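Local atomic coordinates of MccB protein (Escherichia coli, PDB entry 6OM4), a protein that takes part in microcin C7 biosynthesis, probably using ATP to adenylate the MccA peptide precursor and so form a peptidyl nucleotide. Residues G247-P252 with I307-K312. Sequence-based numbering, arbitrary orientation.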
loop_
_atom_site.group_PDB
_atom_site.type_symbol
_atom_site.label_atom_id
_atom_site.label_comp_id
_atom_site.label_asym_id
_atom_site.label_seq_id
_atom_site.Cartn_x
_atom_site.Cartn_y
_atom_site.Cartn_z
ATOM N N GLY A 247 -1.506 1.943 8.382
ATOM C CA GLY A 247 -2.769 2.556 8.673
ATOM C C GLY A 247 -2.726 3.426 9.920
ATOM O O GLY A 247 -1.765 3.447 10.714
ATOM N N PRO A 248 -3.739 4.282 10.112
ATOM C CA PRO A 248 -4.885 4.358 9.211
ATOM C C PRO A 248 -4.590 5.119 7.908
ATOM O O PRO A 248 -3.626 5.881 7.819
ATOM C CB PRO A 248 -5.860 5.137 10.087
ATOM C CG PRO A 248 -4.969 6.122 10.797
ATOM C CD PRO A 248 -3.763 5.300 11.166
ATOM N N LEU A 249 -5.424 4.850 6.902
ATOM C CA LEU A 249 -5.496 5.647 5.690
ATOM C C LEU A 249 -6.688 6.595 5.881
ATOM O O LEU A 249 -7.818 6.140 5.893
ATOM C CB LEU A 249 -5.639 4.724 4.474
ATOM C CG LEU A 249 -6.042 5.318 3.130
ATOM C CD1 LEU A 249 -5.545 6.710 2.886
ATOM C CD2 LEU A 249 -5.635 4.416 1.971
ATOM N N TYR A 250 -6.375 7.860 6.170
ATOM C CA TYR A 250 -7.359 8.893 6.473
ATOM C C TYR A 250 -7.808 9.511 5.153
ATOM O O TYR A 250 -6.984 10.057 4.408
ATOM C CB TYR A 250 -6.774 9.996 7.362
ATOM C CG TYR A 250 -7.691 11.191 7.448
ATOM C CD1 TYR A 250 -8.939 11.049 8.029
ATOM C CD2 TYR A 250 -7.380 12.397 6.839
ATOM C CE1 TYR A 250 -9.837 12.102 8.053
ATOM C CE2 TYR A 250 -8.242 13.483 6.911
ATOM C CZ TYR A 250 -9.495 13.315 7.483
ATOM O OH TYR A 250 -10.388 14.358 7.524
ATOM N N VAL A 251 -9.124 9.462 4.907
ATOM C CA VAL A 251 -9.722 10.107 3.725
ATOM C C VAL A 251 -10.773 11.087 4.217
ATOM O O VAL A 251 -11.733 10.641 4.839
ATOM C CB VAL A 251 -10.325 9.075 2.768
ATOM C CG1 VAL A 251 -10.798 9.778 1.502
ATOM C CG2 VAL A 251 -9.329 7.980 2.438
ATOM N N PRO A 252 -10.626 12.406 3.957
ATOM C CA PRO A 252 -11.577 13.423 4.421
ATOM C C PRO A 252 -13.041 13.054 4.177
ATOM O O PRO A 252 -13.415 12.689 3.052
ATOM C CB PRO A 252 -11.208 14.626 3.564
ATOM C CG PRO A 252 -9.711 14.515 3.480
ATOM C CD PRO A 252 -9.480 13.038 3.264
ATOM N N ILE A 307 -1.041 2.946 -3.749
ATOM C CA ILE A 307 -1.306 2.573 -5.150
ATOM C C ILE A 307 -2.795 2.285 -5.330
ATOM O O ILE A 307 -3.403 2.730 -6.302
ATOM C CB ILE A 307 -0.383 1.413 -5.596
ATOM C CG1 ILE A 307 1.062 1.912 -5.665
ATOM C CG2 ILE A 307 -0.836 0.807 -6.899
ATOM C CD1 ILE A 307 2.088 0.822 -5.755
ATOM N N LYS A 308 -3.421 1.587 -4.383
ATOM C CA LYS A 308 -4.870 1.301 -4.504
ATOM C C LYS A 308 -5.695 2.570 -4.314
ATOM O O LYS A 308 -6.694 2.725 -4.978
ATOM C CB LYS A 308 -5.308 0.217 -3.522
ATOM C CG LYS A 308 -4.725 -1.136 -3.876
ATOM C CD LYS A 308 -4.869 -2.216 -2.833
ATOM C CE LYS A 308 -4.362 -3.533 -3.411
ATOM N NZ LYS A 308 -4.359 -4.620 -2.408
ATOM N N PHE A 309 -5.289 3.430 -3.378
ATOM C CA PHE A 309 -6.062 4.641 -3.107
ATOM C C PHE A 309 -6.100 5.492 -4.390
ATOM O O PHE A 309 -7.117 6.123 -4.728
ATOM C CB PHE A 309 -5.431 5.404 -1.934
ATOM C CG PHE A 309 -6.033 6.757 -1.668
ATOM C CD1 PHE A 309 -7.313 6.839 -1.148
ATOM C CD2 PHE A 309 -5.388 7.922 -2.026
ATOM C CE1 PHE A 309 -7.899 8.072 -0.908
ATOM C CE2 PHE A 309 -5.985 9.158 -1.791
ATOM C CZ PHE A 309 -7.236 9.228 -1.241
ATOM N N ILE A 310 -4.954 5.648 -5.016
ATOM C CA ILE A 310 -4.821 6.465 -6.232
ATOM C C ILE A 310 -5.413 5.721 -7.434
ATOM O O ILE A 310 -6.073 6.351 -8.303
ATOM C CB ILE A 310 -3.353 6.825 -6.498
ATOM C CG1 ILE A 310 -2.818 7.765 -5.412
ATOM C CG2 ILE A 310 -3.161 7.330 -7.924
ATOM C CD1 ILE A 310 -1.335 7.910 -5.436
ATOM N N GLY A 311 -5.127 4.408 -7.535
ATOM C CA GLY A 311 -5.460 3.666 -8.771
ATOM C C GLY A 311 -6.911 3.217 -8.865
ATOM O O GLY A 311 -7.400 2.915 -9.988
ATOM N N LYS A 312 -7.568 3.077 -7.709
ATOM C CA LYS A 312 -9.041 2.876 -7.570
ATOM C C LYS A 312 -9.508 1.490 -8.050
ATOM O O LYS A 312 -10.682 1.302 -8.198
ATOM C CB LYS A 312 -9.833 3.991 -8.287
ATOM C CG LYS A 312 -9.629 5.394 -7.739
ATOM C CD LYS A 312 -9.949 5.545 -6.272
ATOM C CE LYS A 312 -9.634 6.930 -5.729
ATOM N NZ LYS A 312 -10.804 7.841 -5.754
#
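F309 meets L249 near its root and V251 toward its tip. F309 CB lies 4.0 Å from L249 CD2, the first apolar contact. F309 CG is 4.3 Å from L249 CD2. At F309 CD1 the ring passes from one partner to the other, for L249 CD2 and V251 CG2 both lie 4.3 Å from it. F309 CE1 then makes the shortest contact, 3.6 Å to V251 CG2, with V251 CG1 farther off at 4.1 Å. At the tip, F309 CZ is already receding, 4.4 Å from V251 CG2. L249 CD2 and V251 CG2 approach the ring obliquely. With CG anti to the backbone N (chi1 173°), F309 extends from the helix toward the strand, and V251 comes to meet it from the opposite direction. The closest CA pair, L249 and F309, is 8.9 Å apart, so side chains alone bridge the gap, burying 128 Å² in all. I208, on strand 208-211 of the same mixed sheet, touches both L249 and F309. This is helix-on-sheet packing, here between the C-terminal end of helix 292-311 and the end of strand 243-250 with the first loop residue after it, V251, in the Rossmann-like ThiF/E1 fold.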